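Local coordinates for putative (Helicobacter pylori J99, PDB 4R7K), which is of unknown function but probably belongs to the SRPBCC superfamily, whose helix-grip fold often holds a hydrophobic ligand, at residues I31-K36 / L154-Q159; A107-F112 / L119-R124; E41-V46 / S158-P163; N48-K53 / A181-L186. One frame throughout, in Å; residues are numbered along the deposited sequence. Where two conformers were deposited one is given.

Contact 1: residues I31-K36 / L154-Q159; sequences IRWPKK and LTQESQ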
# COMPACT_ATOMS: atom_id res chain seq x y z
N ILE A 31 9.97 -22.25 -9.46
CA ILE A 31 9.83 -22.94 -8.20
C ILE A 31 9.20 -24.32 -8.35
O ILE A 31 8.27 -24.49 -9.14
CB ILE A 31 8.98 -22.10 -7.23
CG1 ILE A 31 9.88 -20.96 -6.75
CG2 ILE A 31 8.53 -22.94 -6.03
CD1 ILE A 31 9.19 -19.84 -6.02
N ARG A 32 9.75 -25.31 -7.64
CA ARG A 32 9.20 -26.68 -7.66
C ARG A 32 8.20 -26.79 -6.50
O ARG A 32 8.60 -26.71 -5.34
CB ARG A 32 10.29 -27.72 -7.50
CG ARG A 32 11.40 -27.63 -8.53
CD ARG A 32 12.41 -28.78 -8.40
NE ARG A 32 13.40 -28.70 -9.47
CZ ARG A 32 14.72 -28.54 -9.31
NH1 ARG A 32 15.29 -28.52 -8.10
NH2 ARG A 32 15.49 -28.47 -10.40
N TRP A 33 6.91 -26.96 -6.79
CA TRP A 33 5.88 -27.02 -5.74
C TRP A 33 5.43 -28.43 -5.38
O TRP A 33 5.14 -29.22 -6.26
CB TRP A 33 4.59 -26.29 -6.18
CG TRP A 33 4.78 -24.84 -6.47
CD1 TRP A 33 5.06 -24.31 -7.66
CD2 TRP A 33 4.70 -23.74 -5.53
NE1 TRP A 33 5.19 -22.94 -7.55
CE2 TRP A 33 5.01 -22.57 -6.25
CE3 TRP A 33 4.48 -23.63 -4.16
CZ2 TRP A 33 5.03 -21.33 -5.66
CZ3 TRP A 33 4.48 -22.40 -3.58
CH2 TRP A 33 4.78 -21.26 -4.31
N PRO A 34 5.33 -28.73 -4.08
CA PRO A 34 4.71 -30.00 -3.75
C PRO A 34 3.26 -29.92 -4.27
O PRO A 34 2.69 -28.83 -4.35
CB PRO A 34 4.80 -30.07 -2.22
CG PRO A 34 5.87 -29.10 -1.85
CD PRO A 34 5.82 -28.02 -2.88
N LYS A 35 2.68 -31.08 -4.62
CA LYS A 35 1.35 -31.17 -5.20
C LYS A 35 0.30 -30.37 -4.43
O LYS A 35 -0.51 -29.64 -5.01
CB LYS A 35 0.91 -32.62 -5.24
CG LYS A 35 -0.42 -32.84 -5.92
CD LYS A 35 -0.92 -34.23 -5.68
CE LYS A 35 -2.23 -34.45 -6.40
NZ LYS A 35 -2.68 -35.84 -6.12
N LYS A 36 0.34 -30.52 -3.12
CA LYS A 36 -0.56 -29.86 -2.20
C LYS A 36 -0.58 -28.32 -2.26
O LYS A 36 -1.57 -27.70 -1.88
CB LYS A 36 -0.13 -30.32 -0.80
CG LYS A 36 -0.74 -29.61 0.36
CD LYS A 36 -0.31 -30.28 1.65
CE LYS A 36 -0.89 -29.53 2.83
NZ LYS A 36 -0.46 -30.11 4.14
N LEU A 154 13.13 -14.32 -6.58
CA LEU A 154 11.73 -14.65 -6.77
C LEU A 154 11.25 -15.27 -5.51
O LEU A 154 11.87 -16.24 -5.02
CB LEU A 154 11.57 -15.68 -7.89
CG LEU A 154 10.14 -16.26 -8.13
CD1 LEU A 154 9.20 -15.24 -8.71
CD2 LEU A 154 10.21 -17.45 -9.07
N THR A 155 10.16 -14.73 -4.96
CA THR A 155 9.54 -15.34 -3.82
C THR A 155 8.01 -15.50 -4.05
O THR A 155 7.30 -14.57 -4.48
CB THR A 155 9.89 -14.64 -2.51
OG1 THR A 155 9.50 -15.48 -1.42
CG2 THR A 155 9.19 -13.29 -2.39
N GLN A 156 7.53 -16.69 -3.74
CA GLN A 156 6.14 -17.05 -3.95
C GLN A 156 5.64 -17.83 -2.79
O GLN A 156 6.37 -18.64 -2.23
CB GLN A 156 5.97 -17.87 -5.24
CG GLN A 156 6.43 -17.16 -6.48
CD GLN A 156 6.21 -17.95 -7.76
OE1 GLN A 156 6.38 -19.17 -7.82
NE2 GLN A 156 5.83 -17.24 -8.80
N GLU A 157 4.39 -17.56 -2.38
CA GLU A 157 3.80 -18.25 -1.26
C GLU A 157 2.39 -18.71 -1.63
O GLU A 157 1.59 -17.95 -2.23
CB GLU A 157 3.71 -17.33 -0.01
CG GLU A 157 3.12 -18.01 1.21
CD GLU A 157 3.30 -17.20 2.52
OE1 GLU A 157 2.34 -17.16 3.30
OE2 GLU A 157 4.37 -16.60 2.77
N SER A 158 2.09 -19.93 -1.20
CA SER A 158 0.80 -20.57 -1.39
C SER A 158 0.26 -20.81 0.01
O SER A 158 0.98 -21.33 0.88
CB SER A 158 1.03 -21.90 -2.15
OG SER A 158 -0.19 -22.61 -2.37
N GLN A 159 -1.01 -20.49 0.23
CA GLN A 159 -1.61 -20.52 1.54
C GLN A 159 -2.94 -21.28 1.54
O GLN A 159 -3.74 -21.17 0.58
CB GLN A 159 -1.90 -19.10 2.02
CG GLN A 159 -0.74 -18.12 1.99
CD GLN A 159 -1.11 -16.72 2.51
OE1 GLN A 159 -2.21 -16.23 2.28
NE2 GLN A 159 -0.18 -16.07 3.20
O HOH W 1 7.90 -20.12 -9.98
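The indole of Trp33 is met at its edge by Gln156. Gln156 CB lies in the ring plane, 3.6 Å from Trp33 CZ2, and Gln156 OE1 also sits near that plane, 3.3 Å from Trp33 CZ2. The two side chains cross at about a right angle, and the ring and amide planes are 30° apart. One face of the indole carries Ile31 CG2 of its own segment, 3.5 Å above the plane of the Trp33 ring and offset toward the rim. Ser158 CB approaches the far end of the indole obliquely, 3.8 Å from Trp33 CZ3. Trp33 also rests on Phe45, Ile38 and Pro39.

The loop of 31-36 thus lies over strand 150-160, on the face of the antiparallel sheet that carries Leu154, Gln156 and Ser158. Helix 174-190 covers the other face, where Thr155 and Glu157 point. This is consistent with the helix-grip fold of the SRPBCC superfamily.

Ile31 slides past Gln156 in the opposite direction. Ile31 CG1 stands anti to the carbonyl carbon (chi1 -75°), and the extended branch brings Ile31 CD1 to 4.0 Å from Leu154 CD2. The buried amide of Gln156 is held at both ends. A water donates to Gln156 OE1 at 2.8 Å and accepts from Ile31 N at 3.0 Å, while Gln156 NE2 bonds to Ser47 OG. Ser158 OG turns to Trp37 O, which ties the strand to the residue just past the loop segment.

Contact 2: residues A107-F112 / L119-R124; sequences AEVEEF and LRLAWR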
# COMPACT_ATOMS: atom_id res chain seq x y z
N ALA A 107 7.63 -22.96 11.72
CA ALA A 107 8.02 -23.33 10.35
C ALA A 107 9.03 -24.45 10.30
O ALA A 107 9.69 -24.76 11.29
CB ALA A 107 8.59 -22.12 9.65
N GLU A 108 9.13 -25.05 9.12
CA GLU A 108 10.08 -26.12 8.87
C GLU A 108 10.53 -26.07 7.41
O GLU A 108 9.72 -26.04 6.51
CB GLU A 108 9.48 -27.48 9.21
CG GLU A 108 10.44 -28.63 8.97
CD GLU A 108 10.00 -29.94 9.63
OE1 GLU A 108 9.75 -29.95 10.85
OE2 GLU A 108 9.98 -30.98 8.94
N VAL A 109 11.84 -26.01 7.19
CA VAL A 109 12.38 -25.98 5.84
C VAL A 109 12.10 -27.31 5.17
O VAL A 109 12.37 -28.36 5.75
CB VAL A 109 13.89 -25.66 5.83
CG1 VAL A 109 14.42 -25.59 4.41
CG2 VAL A 109 14.12 -24.34 6.52
N GLU A 110 11.50 -27.25 3.98
CA GLU A 110 11.15 -28.44 3.21
C GLU A 110 11.97 -28.56 1.91
O GLU A 110 11.94 -29.60 1.23
CB GLU A 110 9.63 -28.48 2.93
CG GLU A 110 8.79 -28.75 4.20
CD GLU A 110 7.39 -29.26 3.94
OE1 GLU A 110 6.87 -29.13 2.81
OE2 GLU A 110 6.79 -29.82 4.87
N GLU A 111 12.71 -27.52 1.56
CA GLU A 111 13.52 -27.55 0.35
C GLU A 111 14.73 -26.70 0.53
O GLU A 111 14.62 -25.54 0.93
CB GLU A 111 12.74 -27.02 -0.86
CG GLU A 111 13.58 -26.96 -2.13
CD GLU A 111 12.90 -26.18 -3.23
OE1 GLU A 111 12.46 -25.05 -2.91
OE2 GLU A 111 12.86 -26.68 -4.40
N PHE A 112 15.89 -27.27 0.24
CA PHE A 112 17.12 -26.52 0.30
C PHE A 112 18.11 -27.10 -0.70
O PHE A 112 18.60 -28.23 -0.54
CB PHE A 112 17.76 -26.51 1.70
CG PHE A 112 19.08 -25.80 1.72
CD1 PHE A 112 19.12 -24.43 1.73
CD2 PHE A 112 20.26 -26.50 1.65
CE1 PHE A 112 20.31 -23.76 1.68
CE2 PHE A 112 21.47 -25.83 1.62
CZ PHE A 112 21.49 -24.46 1.61
N LEU A 119 19.87 -20.76 -5.82
CA LEU A 119 19.40 -21.24 -4.56
C LEU A 119 17.91 -21.49 -4.67
O LEU A 119 17.16 -20.64 -5.14
CB LEU A 119 19.59 -20.19 -3.44
CG LEU A 119 18.85 -20.52 -2.13
CD1 LEU A 119 19.44 -21.75 -1.50
CD2 LEU A 119 18.90 -19.36 -1.12
N ARG A 120 17.49 -22.64 -4.19
CA ARG A 120 16.09 -22.96 -4.00
C ARG A 120 15.89 -23.24 -2.52
O ARG A 120 16.52 -24.13 -1.93
CB ARG A 120 15.70 -24.16 -4.83
CG ARG A 120 15.69 -23.86 -6.32
CD ARG A 120 15.62 -25.18 -7.11
NE ARG A 120 15.57 -24.97 -8.55
CZ ARG A 120 14.46 -24.71 -9.22
NH1 ARG A 120 13.32 -24.56 -8.58
NH2 ARG A 120 14.51 -24.54 -10.52
N LEU A 121 15.00 -22.48 -1.91
CA LEU A 121 14.76 -22.60 -0.49
C LEU A 121 13.27 -22.45 -0.22
O LEU A 121 12.63 -21.59 -0.80
CB LEU A 121 15.51 -21.49 0.26
CG LEU A 121 15.18 -21.31 1.76
CD1 LEU A 121 15.74 -22.48 2.53
CD2 LEU A 121 15.83 -20.02 2.25
N ALA A 122 12.70 -23.34 0.58
CA ALA A 122 11.29 -23.20 0.92
C ALA A 122 11.00 -23.76 2.30
O ALA A 122 11.67 -24.70 2.74
CB ALA A 122 10.41 -23.89 -0.11
N TRP A 123 10.03 -23.16 2.98
CA TRP A 123 9.55 -23.65 4.25
C TRP A 123 8.03 -23.70 4.30
O TRP A 123 7.32 -22.88 3.64
CB TRP A 123 10.05 -22.83 5.41
CG TRP A 123 9.65 -21.37 5.43
CD1 TRP A 123 8.46 -20.85 5.84
CD2 TRP A 123 10.48 -20.26 5.11
NE1 TRP A 123 8.48 -19.50 5.75
CE2 TRP A 123 9.72 -19.10 5.33
CE3 TRP A 123 11.80 -20.13 4.66
CZ2 TRP A 123 10.21 -17.82 5.05
CZ3 TRP A 123 12.30 -18.86 4.41
CH2 TRP A 123 11.51 -17.72 4.62
N ARG A 124 7.54 -24.67 5.07
CA ARG A 124 6.13 -24.78 5.37
C ARG A 124 5.98 -24.02 6.67
O ARG A 124 6.82 -24.12 7.57
CB ARG A 124 5.70 -26.23 5.50
CG ARG A 124 4.19 -26.41 5.70
CD ARG A 124 3.78 -27.87 5.64
NE ARG A 124 4.52 -28.67 6.61
CZ ARG A 124 4.14 -28.91 7.86
NH1 ARG A 124 4.91 -29.64 8.66
NH2 ARG A 124 3.00 -28.41 8.33
O HOH W 2 7.49 -30.00 7.62
O HOH W 3 12.06 -24.81 -6.03
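Glu110 N and Glu111 N both donate to Ala122 O, from the same face of its plane. Glu110 N lies 2.8 Å from Ala122 O. Glu111 N lies 3.2 Å from Ala122 O. This is a classic beta bulge in an antiparallel hairpin. It shifts the register by one residue between the pairs Val109-Trp123 and Glu111-Ala122.

The tight side is apolar. Val109 CG1 lies 3.9 Å from Leu121 CD1, the two side chains crossing at about a right angle. The same Leu121 methyl meets the ring edge of Phe112, and Leu119 CD1 comes obliquely to within 3.9 Å of Phe112 CE1.

The other side is polar and watered. Glu110 OE2 forms a salt bridge with Arg124 NE at 3.1 Å. The oxygen lies in the guanidinium plane, but the nitrogen stands 50° out of the carboxylate plane. A water joins Glu110 OE2 to Arg124 NH1, and a second joins Glu111 OE2 to Arg120 NH1. Arg124 NH2 has its own salt bridge to Glu136, and Arg120 NH1 also bonds to Ala30 O.

Strand 136-146 flanks 119-124, with Tyr138 against Glu110, Glu111 and Ala122. Helix 57-65 packs on the apolar side, where Leu64 touches Leu119 and Leu121.

Contact 3: residues E41-V46 / S158-P163; sequences ETDNFV and SQSGVP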
# COMPACT_ATOMS: atom_id res chain seq x y z
N GLU A 41 -4.31 -24.07 -6.75
CA GLU A 41 -5.00 -25.20 -6.08
C GLU A 41 -5.23 -24.92 -4.58
O GLU A 41 -5.75 -25.77 -3.89
CB GLU A 41 -4.22 -26.50 -6.24
CG GLU A 41 -3.97 -26.90 -7.70
CD GLU A 41 -5.21 -27.41 -8.40
OE1 GLU A 41 -6.17 -27.77 -7.68
OE2 GLU A 41 -5.22 -27.46 -9.66
N THR A 42 -4.79 -23.76 -4.08
CA THR A 42 -4.96 -23.41 -2.66
C THR A 42 -5.87 -22.16 -2.51
O THR A 42 -6.64 -21.82 -3.43
CB THR A 42 -3.61 -23.22 -1.98
OG1 THR A 42 -2.91 -22.15 -2.60
CG2 THR A 42 -2.77 -24.49 -2.07
N ASP A 43 -5.78 -21.47 -1.38
CA ASP A 43 -6.71 -20.38 -1.06
C ASP A 43 -6.15 -19.00 -1.33
O ASP A 43 -6.91 -18.05 -1.46
CB ASP A 43 -7.14 -20.52 0.41
CG ASP A 43 -7.97 -21.80 0.65
OD1 ASP A 43 -8.92 -22.03 -0.13
OD2 ASP A 43 -7.67 -22.56 1.60
N ASN A 44 -4.82 -18.90 -1.43
CA ASN A 44 -4.18 -17.64 -1.77
C ASN A 44 -2.81 -17.96 -2.36
O ASN A 44 -2.14 -18.93 -1.94
CB ASN A 44 -4.07 -16.75 -0.55
CG ASN A 44 -3.68 -15.32 -0.87
OD1 ASN A 44 -3.97 -14.79 -1.95
ND2 ASN A 44 -3.04 -14.66 0.09
N PHE A 45 -2.40 -17.12 -3.33
CA PHE A 45 -1.15 -17.22 -4.01
C PHE A 45 -0.59 -15.82 -4.14
O PHE A 45 -1.27 -14.88 -4.56
CB PHE A 45 -1.32 -17.90 -5.36
CG PHE A 45 -0.09 -17.86 -6.22
CD1 PHE A 45 1.07 -18.52 -5.83
CD2 PHE A 45 -0.07 -17.13 -7.39
CE1 PHE A 45 2.20 -18.50 -6.61
CE2 PHE A 45 1.09 -17.06 -8.17
CZ PHE A 45 2.21 -17.77 -7.78
N VAL A 46 0.67 -15.67 -3.74
CA VAL A 46 1.35 -14.39 -3.78
C VAL A 46 2.65 -14.56 -4.56
O VAL A 46 3.34 -15.56 -4.35
CB VAL A 46 1.71 -13.96 -2.35
CG1 VAL A 46 2.21 -12.54 -2.33
CG2 VAL A 46 0.50 -14.14 -1.44
N SER A 158 2.09 -19.93 -1.20
CA SER A 158 0.80 -20.57 -1.39
C SER A 158 0.26 -20.81 0.01
O SER A 158 0.98 -21.33 0.88
CB SER A 158 1.03 -21.90 -2.15
OG SER A 158 -0.19 -22.61 -2.37
N GLN A 159 -1.01 -20.49 0.23
CA GLN A 159 -1.61 -20.52 1.54
C GLN A 159 -2.94 -21.28 1.54
O GLN A 159 -3.74 -21.17 0.58
CB GLN A 159 -1.90 -19.10 2.02
CG GLN A 159 -0.74 -18.12 1.99
CD GLN A 159 -1.11 -16.72 2.51
OE1 GLN A 159 -2.21 -16.23 2.28
NE2 GLN A 159 -0.18 -16.07 3.20
N SER A 160 -3.18 -22.01 2.62
CA SER A 160 -4.42 -22.76 2.78
C SER A 160 -5.06 -22.49 4.15
O SER A 160 -4.37 -22.45 5.17
CB SER A 160 -4.17 -24.26 2.62
OG SER A 160 -3.73 -24.54 1.30
N GLY A 161 -6.38 -22.38 4.15
CA GLY A 161 -7.14 -22.16 5.37
C GLY A 161 -8.09 -21.00 5.19
O GLY A 161 -7.96 -20.24 4.21
N VAL A 162 -9.03 -20.87 6.12
CA VAL A 162 -10.02 -19.82 6.03
C VAL A 162 -9.40 -18.42 6.07
O VAL A 162 -9.86 -17.55 5.37
CB VAL A 162 -11.14 -19.97 7.09
CG1 VAL A 162 -12.02 -18.74 7.13
CG2 VAL A 162 -11.99 -21.20 6.79
N PRO A 163 -8.33 -18.21 6.87
CA PRO A 163 -7.75 -16.87 6.84
C PRO A 163 -7.10 -16.52 5.49
O PRO A 163 -7.01 -15.34 5.17
CB PRO A 163 -6.70 -16.91 7.95
CG PRO A 163 -7.18 -17.99 8.89
CD PRO A 163 -7.77 -19.01 7.97
O HOH W 4 -6.13 -24.82 0.35
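Gln159 O is gripped by two backbone nitrogens, Asp43 N at 2.8 Å and Asn44 N at 3.2 Å. Gln159 N returns a bond to Asn44 O at 2.9 Å.

The carboxylate of Asp43 reaches past Ser160 to the turn before the helix. Asp43 CG is turned to the side of its own backbone N (chi1 -66°), which sets Asp43 OD2 2.9 Å from Gly161 N. That bond is almost straight, 175° at the hydrogen, and uses the anti side of the carboxylate. A water also donates to Asp43 OD2 and lies 2.6 Å from Ser160 OG. Gly161 is the N-cap residue of helix 162-169, so Asp43 holds the backbone at the start of that helix.

On the sheet face toward helix 174-190, Asn44 and Gln159 lie side by side. Asn44 ND2 donates to Gln159 OE1 at 2.8 Å. It comes from above the carbonyl plane, and the two amide planes are 60° apart. Gln159 NE2 bonds to Glu157 OE1. Both side chains rest on Met175. On the opposite face Thr42 OG1 hydrogen-bonds with Ser158 OG at 2.8 Å, and Ser158 OG also bonds to Trp37 O.

Glu41 leads away to a salt bridge with Lys53 of the second subunit. Since Asp43 and Asn44 both face Gln159, this is a classic beta bulge, placed where strand 44-53 begins its antiparallel pairing with strand 150-160.

Contact 4: residues N48-K53 / A181-L186; sequences NEVIVK and AWLDGL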
# COMPACT_ATOMS: atom_id res chain seq x y z
N ASN A 48 6.15 -12.24 -5.88
CA ASN A 48 6.96 -11.06 -5.94
C ASN A 48 8.33 -11.40 -6.57
O ASN A 48 8.86 -12.51 -6.36
CB ASN A 48 7.18 -10.50 -4.53
CG ASN A 48 5.90 -10.08 -3.86
OD1 ASN A 48 5.18 -10.89 -3.30
ND2 ASN A 48 5.62 -8.81 -3.88
N GLU A 49 8.94 -10.43 -7.25
CA GLU A 49 10.19 -10.63 -7.89
C GLU A 49 10.93 -9.31 -8.14
O GLU A 49 10.33 -8.29 -8.49
CB GLU A 49 9.93 -11.29 -9.24
CG GLU A 49 11.13 -11.64 -10.03
CD GLU A 49 10.80 -12.10 -11.45
OE1 GLU A 49 9.64 -11.92 -11.91
OE2 GLU A 49 11.70 -12.67 -12.11
N VAL A 50 12.24 -9.35 -7.91
CA VAL A 50 13.14 -8.25 -8.23
C VAL A 50 14.29 -8.79 -9.07
O VAL A 50 14.66 -9.95 -8.99
CB VAL A 50 13.69 -7.54 -6.99
CG1 VAL A 50 12.58 -6.76 -6.28
CG2 VAL A 50 14.39 -8.51 -6.08
N ILE A 51 14.87 -7.92 -9.89
CA ILE A 51 16.04 -8.28 -10.68
C ILE A 51 16.88 -7.07 -10.57
O ILE A 51 16.44 -5.96 -10.96
CB ILE A 51 15.72 -8.62 -12.13
CG1 ILE A 51 14.92 -9.94 -12.17
CG2 ILE A 51 17.00 -8.78 -12.93
CD1 ILE A 51 14.39 -10.30 -13.56
N VAL A 52 18.06 -7.26 -9.99
CA VAL A 52 18.95 -6.16 -9.68
C VAL A 52 20.38 -6.36 -10.19
O VAL A 52 21.00 -7.42 -10.01
CB VAL A 52 19.03 -5.96 -8.16
CG1 VAL A 52 19.80 -4.67 -7.82
CG2 VAL A 52 17.63 -5.91 -7.56
N LYS A 53 20.92 -5.27 -10.72
CA LYS A 53 22.25 -5.23 -11.33
C LYS A 53 23.31 -4.98 -10.27
O LYS A 53 23.09 -4.19 -9.38
CB LYS A 53 22.28 -4.09 -12.35
CG LYS A 53 23.57 -3.86 -13.15
CD LYS A 53 23.67 -4.75 -14.36
CE LYS A 53 24.74 -4.24 -15.31
NZ LYS A 53 24.89 -5.14 -16.48
N ALA A 181 8.30 -5.72 0.47
CA ALA A 181 9.17 -5.08 1.46
C ALA A 181 10.32 -6.00 1.87
O ALA A 181 11.43 -5.53 2.15
CB ALA A 181 8.38 -4.62 2.69
N TRP A 182 10.05 -7.31 1.93
CA TRP A 182 11.08 -8.30 2.28
C TRP A 182 12.14 -8.25 1.19
O TRP A 182 13.33 -8.12 1.50
CB TRP A 182 10.52 -9.73 2.34
CG TRP A 182 11.39 -10.70 3.12
CD1 TRP A 182 12.76 -10.71 3.19
CD2 TRP A 182 10.96 -11.87 3.85
NE1 TRP A 182 13.19 -11.74 3.98
CE2 TRP A 182 12.10 -12.47 4.40
CE3 TRP A 182 9.69 -12.42 4.15
CZ2 TRP A 182 12.04 -13.62 5.20
CZ3 TRP A 182 9.63 -13.56 4.96
CH2 TRP A 182 10.79 -14.13 5.48
N LEU A 183 11.72 -8.31 -0.07
CA LEU A 183 12.67 -8.27 -1.19
C LEU A 183 13.44 -6.96 -1.26
O LEU A 183 14.65 -6.98 -1.44
CB LEU A 183 12.00 -8.51 -2.55
CG LEU A 183 11.28 -9.83 -2.78
CD1 LEU A 183 10.77 -9.86 -4.18
CD2 LEU A 183 12.22 -11.01 -2.60
N ASP A 184 12.75 -5.83 -1.08
CA ASP A 184 13.43 -4.54 -1.18
C ASP A 184 14.45 -4.42 -0.06
O ASP A 184 15.54 -3.87 -0.26
CB ASP A 184 12.44 -3.39 -1.16
CG ASP A 184 11.55 -3.33 -2.43
OD1 ASP A 184 11.88 -3.95 -3.47
OD2 ASP A 184 10.53 -2.63 -2.37
N GLY A 185 14.11 -4.93 1.12
CA GLY A 185 15.00 -4.88 2.25
C GLY A 185 16.22 -5.76 2.03
O GLY A 185 17.36 -5.35 2.31
N LEU A 186 15.99 -6.96 1.55
CA LEU A 186 17.08 -7.92 1.26
C LEU A 186 18.07 -7.32 0.27
O LEU A 186 19.29 -7.42 0.43
CB LEU A 186 16.44 -9.21 0.72
CG LEU A 186 17.34 -10.34 0.27
CD1 LEU A 186 18.36 -10.71 1.34
CD2 LEU A 186 16.47 -11.53 -0.06
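Leu183 has CG swung away from its own carbonyl carbon (chi1 -61°) and CD1 anti to CA (chi2 -177°), an extended shape that carries Leu183 CD1 down to the backbone of the strand. Val50 meets it with CG1. This is helix-on-sheet packing, with helix 174-190 lying along one face of the antiparallel sheet, consistent with the helix-grip fold of the SRPBCC superfamily. The helix and strand segments run in nearly the same direction, 22° apart, and their axes come within 8.7 Å.

Leu183 carries most of the contact. Its CD1 sits over the strand backbone, 3.6 Å from Glu49 N, and touches Asn48 CB at 3.7 Å. Val50 and Leu183 slide past each other in opposite directions, with Val50 CG1 4.2 Å from Leu183 CB. Leu183 also packs on Ile153 and Trp141, so its side chain also reaches the next two strands of the sheet.

Asn48 and Glu49 find polar partners elsewhere. Asn48 ND2 bonds to Gln180 OE1 and Leu176 O, so it ties the strand to the previous turns of the same helix. Glu49 points to the other face of the sheet. There it forms a salt bridge with Arg152 and a hydrogen bond with Ser47 of the second subunit. One residue further along the helix from Leu183, the side chains of Asp184 and Val50 cross at a slant, with Asp184 OD1 4.0 Å from Val50 CG1.

In the fold
All four contacts reach one antiparallel sheet. Contacts 1 and 3 share Ser158 and Gln159 on strand 150-160, with centres about 11 Å apart. Contacts 3 and 4 use the two ends of strand 44-53, with centres about 22 Å apart. Along the chain the segments of contact 4 alternate with those of contacts 1 and 3. Contact 2, the hairpin 103-114/118-126, is nested inside the loops closed by the other three. It touches contact 1 through Arg120 and Arg32, and contact 4 where Trp123 packs on Trp182. Early and late parts of the chain thus join near the sheet edge of strand 44-53, while the hairpin lies toward the other edge. All four contacts touch the second subunit, contact 2 through Arg120.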